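Lmaj004144AAA protein (Leishmania major, PDB 1Y63) probably catalyses reversible phosphate transfer between ATP and AMP, hydrolyses ATP, and is thought to assist late maturation of the small ribosomal subunit. Local coordinates at residues E69-V81 / S92-V104. Sequence-based numbering, arbitrary orientation.
Sequences EDRLLDFMEPIMV and SSELFPERWFHMV. With NA (sodium ion), chain O; MN (manganese (II) ion), chain F.
Helix 66-80, through residues 69-80, lies along the loop that leads into strand 103-108, the backbones coming nearest at Leu95, Phe96 and Trp100, where the CA atoms of Met80 and Trp100 are 6.4 Å apart. Trp100 fills the middle of the contact, its flat indole suited to a slot between two aliphatic groups: Met80 CG rests over the six-membered ring, 3.7 Å from its centroid in a CH-pi contact, and Pro97 CG covers the opposite face. Trp100 NE1, the one polar atom of the indole, gives its hydrogen to Glu77 OE1 at 2.8 Å, in the indole plane but from above the carboxylate plane. Arg99 NH2 reaches the same OE1 at 2.9 Å from the other face, while Arg99 NH1 meets OE2 on its syn lone pair. Three bonds thus fix the carboxylate's rotation; the bend of Glu77 at chi2 (75°) brings it to this end-on salt bridge, and Arg99 NH1 also bonds Glu6 O. Flexible Met76 lies beside both rings, its SD 3.8 Å from Phe96 CE1 in an oblique Met-aromatic contact and its CB 3.6 Å from Trp100 CH2. Branched Leu73 sets CD2 at the edge of Phe96, and Leu72 CD2 meets Leu95 CD1. On the sheet side, Met76, Met80 and Phe101 pack on Val88 of strand 85-89, and Phe96 and Phe101 on Leu14 of strand 12-16, joining helix and loop to the parallel sheet of this P-loop fold.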
ATOM      1  N   GLU A  69      -6.056   8.752  12.690  1.00 22.24           N
ATOM      2  CA  GLU A  69      -6.458   7.530  12.003  1.00 21.57           C
ATOM      3  C   GLU A  69      -7.964   7.466  11.812  1.00 20.82           C
ATOM      4  O   GLU A  69      -8.443   7.129  10.737  1.00 20.23           O
ATOM      5  CB  GLU A  69      -5.986   6.280  12.760  1.00 25.92           C
ATOM      6  CG  GLU A  69      -4.486   6.114  12.809  1.00 28.72           C
ATOM      7  CD  GLU A  69      -4.060   4.766  13.345  1.00 34.59           C
ATOM      8  OE1 GLU A  69      -4.940   4.007  13.811  1.00 33.29           O
ATOM      9  OE2 GLU A  69      -2.847   4.480  13.306  1.00 40.57           O
ATOM     10  N   ASP A  70      -8.725   7.791  12.860  1.00 21.25           N
ATOM     11  CA  ASP A  70     -10.188   7.735  12.784  1.00 22.84           C
ATOM     12  C   ASP A  70     -10.717   8.615  11.670  1.00 21.03           C
ATOM     13  O   ASP A  70     -11.609   8.225  10.923  1.00 20.90           O
ATOM     14  CB  ASP A  70     -10.802   8.183  14.102  1.00 20.66           C
ATOM     15  CG  ASP A  70     -10.547   7.195  15.239  1.00 25.41           C
ATOM     16  OD1 ASP A  70     -10.202   6.036  14.958  1.00 27.70           O
ATOM     17  OD2 ASP A  70     -10.694   7.583  16.416  1.00 27.26           O
ATOM     18  N   ARG A  71     -10.206   9.840  11.607  1.00 19.81           N
ATOM     19  CA  ARG A  71     -10.644  10.793  10.582  1.00 18.22           C
ATOM     20  C   ARG A  71     -10.304  10.337   9.189  1.00 16.77           C
ATOM     21  O   ARG A  71     -11.112  10.542   8.258  1.00 17.83           O
ATOM     22  CB  ARG A  71     -10.051  12.187  10.849  1.00 20.52           C
ATOM     23  CG  ARG A  71     -10.706  12.876  12.012  1.00 24.00           C
ATOM     24  CD  ARG A  71      -9.878  14.026  12.576  1.00 27.20           C
ATOM     25  NE  ARG A  71     -10.291  14.359  13.939  0.50 25.92           N
ATOM     26  CZ  ARG A  71      -9.519  14.939  14.858  0.50 23.16           C
ATOM     27  NH1 ARG A  71      -8.251  15.261  14.599  0.50 24.96           N
ATOM     28  NH2 ARG A  71     -10.016  15.189  16.055  0.50 21.46           N
ATOM     29  N   LEU A  72      -9.105   9.769   9.019  1.00 18.93           N
ATOM     30  CA  LEU A  72      -8.719   9.188   7.728  1.00 17.81           C
ATOM     31  C   LEU A  72      -9.704   8.091   7.323  1.00 17.44           C
ATOM     32  O   LEU A  72     -10.156   8.028   6.192  1.00 17.65           O
ATOM     33  CB  LEU A  72      -7.287   8.641   7.763  1.00 19.55           C
ATOM     34  CG  LEU A  72      -6.854   7.840   6.533  1.00 19.12           C
ATOM     35  CD1 LEU A  72      -6.831   8.679   5.281  1.00 20.49           C
ATOM     36  CD2 LEU A  72      -5.500   7.204   6.779  1.00 19.61           C
ATOM     37  N   LEU A  73      -9.999   7.184   8.248  1.00 18.61           N
ATOM     38  CA  LEU A  73     -10.918   6.088   7.941  1.00 18.99           C
ATOM     39  C   LEU A  73     -12.307   6.571   7.590  1.00 18.09           C
ATOM     40  O   LEU A  73     -12.931   6.055   6.657  1.00 20.94           O
ATOM     41  CB  LEU A  73     -10.971   5.091   9.097  1.00 18.16           C
ATOM     42  CG  LEU A  73      -9.654   4.400   9.494  1.00 24.57           C
ATOM     43  CD1 LEU A  73      -9.939   3.417  10.614  1.00 28.11           C
ATOM     44  CD2 LEU A  73      -8.935   3.692   8.395  1.00 27.90           C
ATOM     45  N   ASP A  74     -12.808   7.589   8.290  1.00 18.73           N
ATOM     46  CA  ASP A  74     -14.119   8.119   7.977  1.00 19.64           C
ATOM     47  C   ASP A  74     -14.137   8.727   6.571  1.00 19.83           C
ATOM     48  O   ASP A  74     -15.146   8.629   5.863  1.00 21.23           O
ATOM     49  CB  ASP A  74     -14.546   9.183   9.010  1.00 20.08           C
ATOM     50  CG  ASP A  74     -14.895   8.608  10.371  1.00 29.05           C
ATOM     51  OD1 ASP A  74     -15.090   7.390  10.507  1.00 27.48           O
ATOM     52  OD2 ASP A  74     -14.994   9.419  11.321  1.00 31.39           O
ATOM     53  N   PHE A  75     -13.029   9.375   6.185  1.00 17.17           N
ATOM     54  CA  PHE A  75     -12.873   9.957   4.857  1.00 18.52           C
ATOM     55  C   PHE A  75     -12.865   8.878   3.784  1.00 19.30           C
ATOM     56  O   PHE A  75     -13.510   9.019   2.723  1.00 18.93           O
ATOM     57  CB  PHE A  75     -11.584  10.791   4.809  1.00 21.12           C
ATOM     58  CG  PHE A  75     -11.418  11.575   3.546  1.00 24.36           C
ATOM     59  CD1 PHE A  75     -10.846  10.978   2.421  1.00 28.27           C
ATOM     60  CD2 PHE A  75     -11.799  12.910   3.492  1.00 29.21           C
ATOM     61  CE1 PHE A  75     -10.700  11.712   1.233  1.00 31.33           C
ATOM     62  CE2 PHE A  75     -11.637  13.659   2.297  1.00 30.34           C
ATOM     63  CZ  PHE A  75     -11.089  13.050   1.192  1.00 28.54           C
ATOM     64  N   MET A  76     -12.130   7.795   4.046  1.00 20.22           N
ATOM     65  CA  MET A  76     -11.989   6.713   3.068  1.00 17.08           C
ATOM     66  C   MET A  76     -13.216   5.804   2.948  1.00 18.74           C
ATOM     67  O   MET A  76     -13.500   5.282   1.875  1.00 19.10           O
ATOM     68  CB  MET A  76     -10.753   5.871   3.393  1.00 20.36           C
ATOM     69  CG  MET A  76      -9.442   6.562   3.205  1.00 18.36           C
ATOM     70  SD  MET A  76      -8.067   5.518   3.678  1.00 22.22           S
ATOM     71  CE  MET A  76      -8.144   4.241   2.393  1.00 23.42           C
ATOM     72  N   GLU A  77     -13.951   5.630   4.048  1.00 20.25           N
ATOM     73  CA  GLU A  77     -15.050   4.683   4.078  1.00 18.44           C
ATOM     74  C   GLU A  77     -15.992   4.757   2.873  1.00 20.42           C
ATOM     75  O   GLU A  77     -16.221   3.744   2.232  1.00 19.23           O
ATOM     76  CB  GLU A  77     -15.818   4.789   5.398  1.00 19.59           C
ATOM     77  CG  GLU A  77     -17.078   3.918   5.466  1.00 21.71           C
ATOM     78  CD  GLU A  77     -16.802   2.438   5.665  1.00 22.33           C
ATOM     79  OE1 GLU A  77     -15.717   2.066   6.176  1.00 23.61           O
ATOM     80  OE2 GLU A  77     -17.723   1.641   5.362  1.00 22.98           O
ATOM     81  N   PRO A  78     -16.572   5.938   2.579  1.00 21.09           N
ATOM     82  CA  PRO A  78     -17.489   5.969   1.428  1.00 21.83           C
ATOM     83  C   PRO A  78     -16.850   5.575   0.100  1.00 22.15           C
ATOM     84  O   PRO A  78     -17.521   4.927  -0.719  1.00 24.62           O
ATOM     85  CB  PRO A  78     -17.978   7.420   1.409  1.00 23.22           C
ATOM     86  CG  PRO A  78     -16.941   8.180   2.141  1.00 26.13           C
ATOM     87  CD  PRO A  78     -16.499   7.263   3.229  1.00 21.65           C
ATOM     88  N   ILE A  79     -15.570   5.911  -0.090  1.00 19.84           N
ATOM     89  CA  ILE A  79     -14.872   5.508  -1.310  1.00 20.14           C
ATOM     90  C   ILE A  79     -14.755   3.982  -1.339  1.00 20.73           C
ATOM     91  O   ILE A  79     -15.025   3.325  -2.340  1.00 18.95           O
ATOM     92  CB  ILE A  79     -13.497   6.137  -1.407  1.00 22.02           C
ATOM     93  CG1 ILE A  79     -13.598   7.669  -1.306  1.00 25.69           C
ATOM     94  CG2 ILE A  79     -12.846   5.768  -2.716  1.00 24.96           C
ATOM     95  CD1 ILE A  79     -12.285   8.342  -0.902  1.00 29.00           C
ATOM     96  N   MET A  80     -14.368   3.409  -0.211  1.00 18.91           N
ATOM     97  CA  MET A  80     -14.033   1.993  -0.184  1.00 20.89           C
ATOM     98  C   MET A  80     -15.221   1.083  -0.411  1.00 21.90           C
ATOM     99  O   MET A  80     -15.057  -0.026  -0.888  1.00 22.07           O
ATOM    100  CB  MET A  80     -13.324   1.644   1.125  1.00 19.29           C
ATOM    101  CG  MET A  80     -11.998   2.374   1.264  1.00 20.92           C
ATOM    102  SD  MET A  80     -10.827   2.071  -0.108  1.00 21.95           S
ATOM    103  CE  MET A  80     -10.609   0.303   0.021  1.00 21.95           C
ATOM    104  N   VAL A  81     -16.426   1.557  -0.086  1.00 23.03           N
ATOM    105  CA  VAL A  81     -17.641   0.753  -0.259  1.00 21.27           C
ATOM    106  C   VAL A  81     -18.398   1.119  -1.535  1.00 22.66           C
ATOM    107  O   VAL A  81     -19.454   0.534  -1.822  1.00 26.93           O
ATOM    108  CB  VAL A  81     -18.591   0.854   0.963  1.00 22.62           C
ATOM    109  CG1 VAL A  81     -17.875   0.361   2.195  1.00 26.41           C
ATOM    110  CG2 VAL A  81     -19.099   2.276   1.146  1.00 23.43           C
ATOM    111  N   SER A  92       1.480   1.847   5.725  1.00 21.44           N
ATOM    112  CA  SER A  92       0.908   1.164   6.882  1.00 20.18           C
ATOM    113  C   SER A  92      -0.337   0.427   6.480  1.00 20.31           C
ATOM    114  O   SER A  92      -0.925   0.714   5.451  1.00 20.31           O
ATOM    115  CB  SER A  92       0.585   2.158   7.973  1.00 24.24           C
ATOM    116  OG  SER A  92       1.770   2.799   8.439  1.00 27.86           O
ATOM    117  N   SER A  93      -0.741  -0.526   7.304  1.00 19.33           N
ATOM    118  CA  SER A  93      -1.900  -1.370   6.967  1.00 19.18           C
ATOM    119  C   SER A  93      -2.798  -1.755   8.151  1.00 19.06           C
ATOM    120  O   SER A  93      -3.973  -2.026   7.933  1.00 18.87           O
ATOM    121  CB  SER A  93      -1.478  -2.658   6.257  1.00 19.57           C
ATOM    122  OG  SER A  93      -0.669  -3.460   7.089  1.00 19.83           O
ATOM    123  N   GLU A  94      -2.268  -1.777   9.372  1.00 19.95           N
ATOM    124  CA  GLU A  94      -3.008  -2.259  10.532  1.00 21.61           C
ATOM    125  C   GLU A  94      -4.249  -1.419  10.797  1.00 20.11           C
ATOM    126  O   GLU A  94      -5.266  -1.926  11.280  1.00 22.34           O
ATOM    127  CB  GLU A  94      -2.097  -2.278  11.763  1.00 24.34           C
ATOM    128  CG  GLU A  94      -2.800  -2.389  13.098  1.00 35.76           C
ATOM    129  CD  GLU A  94      -1.819  -2.498  14.228  1.00 40.93           C
ATOM    130  OE1 GLU A  94      -0.973  -1.591  14.397  1.00 45.32           O
ATOM    131  OE2 GLU A  94      -1.901  -3.508  14.953  1.00 46.01           O
ATOM    132  N   LEU A  95      -4.170  -0.139  10.457  1.00 19.70           N
ATOM    133  CA  LEU A  95      -5.254   0.778  10.747  1.00 21.44           C
ATOM    134  C   LEU A  95      -6.541   0.508   9.998  1.00 22.12           C
ATOM    135  O   LEU A  95      -7.611   0.867  10.482  1.00 23.03           O
ATOM    136  CB  LEU A  95      -4.816   2.203  10.511  1.00 21.17           C
ATOM    137  CG  LEU A  95      -4.680   2.701   9.071  1.00 22.36           C
ATOM    138  CD1 LEU A  95      -4.589   4.211   9.049  1.00 27.85           C
ATOM    139  CD2 LEU A  95      -3.483   2.117   8.393  1.00 24.60           C
ATOM    140  N   PHE A  96      -6.464  -0.130   8.844  1.00 17.95           N
ATOM    141  CA  PHE A  96      -7.656  -0.281   8.014  1.00 18.44           C
ATOM    142  C   PHE A  96      -8.454  -1.511   8.433  1.00 17.88           C
ATOM    143  O   PHE A  96      -7.873  -2.523   8.859  1.00 19.98           O
ATOM    144  CB  PHE A  96      -7.291  -0.464   6.547  1.00 18.99           C
ATOM    145  CG  PHE A  96      -6.401   0.614   5.963  1.00 17.62           C
ATOM    146  CD1 PHE A  96      -6.754   1.947   6.017  1.00 18.47           C
ATOM    147  CD2 PHE A  96      -5.216   0.281   5.330  1.00 17.88           C
ATOM    148  CE1 PHE A  96      -5.952   2.921   5.450  1.00 18.02           C
ATOM    149  CE2 PHE A  96      -4.403   1.268   4.777  1.00 19.93           C
ATOM    150  CZ  PHE A  96      -4.795   2.580   4.827  1.00 18.94           C
ATOM    151  N   PRO A  97      -9.785  -1.445   8.280  1.00 18.45           N
ATOM    152  CA  PRO A  97     -10.621  -2.601   8.577  1.00 18.48           C
ATOM    153  C   PRO A  97     -10.439  -3.696   7.542  1.00 19.72           C
ATOM    154  O   PRO A  97     -10.419  -3.432   6.344  1.00 19.79           O
ATOM    155  CB  PRO A  97     -12.035  -2.046   8.539  1.00 19.79           C
ATOM    156  CG  PRO A  97     -11.982  -0.854   7.776  1.00 20.33           C
ATOM    157  CD  PRO A  97     -10.586  -0.297   7.844  1.00 20.03           C
ATOM    158  N   GLU A  98     -10.368  -4.939   8.005  1.00 17.88           N
ATOM    159  CA  GLU A  98     -10.300  -6.089   7.132  1.00 16.58           C
ATOM    160  C   GLU A  98     -11.489  -6.168   6.191  1.00 19.16           C
ATOM    161  O   GLU A  98     -11.359  -6.682   5.095  1.00 20.52           O
ATOM    162  CB  GLU A  98     -10.171  -7.379   7.932  1.00 17.37           C
ATOM    163  CG  GLU A  98      -8.870  -7.572   8.625  1.00 19.56           C
ATOM    164  CD  GLU A  98      -8.803  -8.932   9.303  1.00 19.72           C
ATOM    165  OE1 GLU A  98      -8.870  -9.947   8.583  1.00 20.88           O
ATOM    166  OE2 GLU A  98      -8.714  -8.976  10.554  1.00 18.13           O
ATOM    167  N   ARG A  99     -12.633  -5.630   6.595  1.00 16.89           N
ATOM    168  CA  ARG A  99     -13.817  -5.572   5.761  1.00 16.54           C
ATOM    169  C   ARG A  99     -13.557  -4.986   4.361  1.00 18.22           C
ATOM    170  O   ARG A  99     -14.227  -5.375   3.381  1.00 19.15           O
ATOM    171  CB  ARG A  99     -14.870  -4.717   6.492  1.00 18.04           C
ATOM    172  CG  ARG A  99     -16.130  -4.418   5.715  1.00 21.09           C
ATOM    173  CD  ARG A  99     -17.191  -3.830   6.595  1.00 22.58           C
ATOM    174  NE  ARG A  99     -16.706  -2.672   7.325  1.00 19.89           N
ATOM    175  CZ  ARG A  99     -16.677  -1.433   6.846  1.00 20.29           C
ATOM    176  NH1 ARG A  99     -17.126  -1.165   5.622  1.00 19.99           N
ATOM    177  NH2 ARG A  99     -16.173  -0.458   7.579  1.00 20.34           N
ATOM    178  N   TRP A 100     -12.645  -4.024   4.281  1.00 18.32           N
ATOM    179  CA  TRP A 100     -12.423  -3.291   3.019  1.00 18.76           C
ATOM    180  C   TRP A 100     -11.722  -4.105   1.963  1.00 19.14           C
ATOM    181  O   TRP A 100     -11.990  -3.915   0.778  1.00 22.20           O
ATOM    182  CB  TRP A 100     -11.585  -2.057   3.266  1.00 18.32           C
ATOM    183  CG  TRP A 100     -12.269  -0.903   3.943  1.00 17.39           C
ATOM    184  CD1 TRP A 100     -13.579  -0.788   4.289  1.00 20.05           C
ATOM    185  CD2 TRP A 100     -11.638   0.310   4.342  1.00 17.82           C
ATOM    186  NE1 TRP A 100     -13.807   0.433   4.873  1.00 22.92           N
ATOM    187  CE2 TRP A 100     -12.630   1.130   4.910  1.00 20.49           C
ATOM    188  CE3 TRP A 100     -10.325   0.798   4.239  1.00 21.55           C
ATOM    189  CZ2 TRP A 100     -12.350   2.388   5.399  1.00 21.09           C
ATOM    190  CZ3 TRP A 100     -10.056   2.053   4.716  1.00 21.88           C
ATOM    191  CH2 TRP A 100     -11.042   2.825   5.293  1.00 20.86           C
ATOM    192  N   PHE A 101     -10.809  -5.000   2.358  1.00 18.98           N
ATOM    193  CA  PHE A 101      -9.821  -5.531   1.408  1.00 19.79           C
ATOM    194  C   PHE A 101      -9.981  -6.998   1.044  1.00 20.26           C
ATOM    195  O   PHE A 101     -10.217  -7.856   1.911  1.00 21.11           O
ATOM    196  CB  PHE A 101      -8.387  -5.266   1.901  1.00 17.72           C
ATOM    197  CG  PHE A 101      -8.026  -3.802   1.890  1.00 18.25           C
ATOM    198  CD1 PHE A 101      -7.983  -3.119   0.686  1.00 18.47           C
ATOM    199  CD2 PHE A 101      -7.797  -3.107   3.047  1.00 19.94           C
ATOM    200  CE1 PHE A 101      -7.695  -1.798   0.631  1.00 18.80           C
ATOM    201  CE2 PHE A 101      -7.497  -1.754   3.001  1.00 20.00           C
ATOM    202  CZ  PHE A 101      -7.421  -1.111   1.786  1.00 19.06           C
ATOM    203  N   HIS A 102      -9.814  -7.270  -0.251  1.00 17.84           N
ATOM    204  CA  HIS A 102      -9.842  -8.636  -0.774  1.00 16.96           C
ATOM    205  C   HIS A 102      -8.479  -9.208  -1.061  1.00 18.20           C
ATOM    206  O   HIS A 102      -8.372 -10.399  -1.285  1.00 19.41           O
ATOM    207  CB  HIS A 102     -10.700  -8.688  -2.023  1.00 20.62           C
ATOM    208  CG  HIS A 102     -12.028  -8.071  -1.814  1.00 22.44           C
ATOM    209  ND1 HIS A 102     -12.317  -6.784  -2.206  1.00 21.71           N
ATOM    210  CD2 HIS A 102     -13.111  -8.519  -1.138  1.00 24.88           C
ATOM    211  CE1 HIS A 102     -13.550  -6.486  -1.832  1.00 24.54           C
ATOM    212  NE2 HIS A 102     -14.051  -7.521  -1.174  1.00 28.79           N
ATOM    213  N   MET A 103      -7.465  -8.341  -1.077  1.00 18.72           N
ATOM    214  CA  MET A 103      -6.091  -8.697  -1.342  1.00 18.79           C
ATOM    215  C   MET A 103      -5.179  -7.654  -0.697  1.00 19.33           C
ATOM    216  O   MET A 103      -5.470  -6.437  -0.742  1.00 19.49           O
ATOM    217  CB  MET A 103      -5.825  -8.758  -2.858  1.00 20.59           C
ATOM    218  CG  MET A 103      -4.484  -9.291  -3.215  1.00 25.00           C
ATOM    219  SD  MET A 103      -4.200  -9.102  -4.997  1.00 28.62           S
ATOM    220  CE  MET A 103      -5.686  -9.722  -5.666  1.00 23.53           C
ATOM    221  N   VAL A 104      -4.076  -8.114  -0.100  1.00 18.49           N
ATOM    222  CA  VAL A 104      -3.059  -7.212   0.439  1.00 16.90           C
ATOM    223  C   VAL A 104      -1.730  -7.653  -0.137  1.00 19.82           C
ATOM    224  O   VAL A 104      -1.374  -8.811  -0.031  1.00 21.07           O
ATOM    225  CB  VAL A 104      -3.005  -7.240   1.969  1.00 18.07           C
ATOM    226  CG1 VAL A 104      -1.883  -6.375   2.505  1.00 18.19           C
ATOM    227  CG2 VAL A 104      -4.348  -6.775   2.526  1.00 21.90           C
TER
HETATM  228 NA    NA O 501      -0.250  -4.920  15.995  0.50 28.53          NA
HETATM  229 MN    MN F 353      -7.150  -8.088  11.996  0.50 12.34          MN
HETATM  230  O   HOH W   1      -7.516  -6.860  11.908  0.25 11.50           O
HETATM  231  O   HOH W   2       0.838  -5.180  14.360  1.00 37.84           O
HETATM  232  O   HOH W   3       1.430  -7.111  15.661  1.00 56.38           O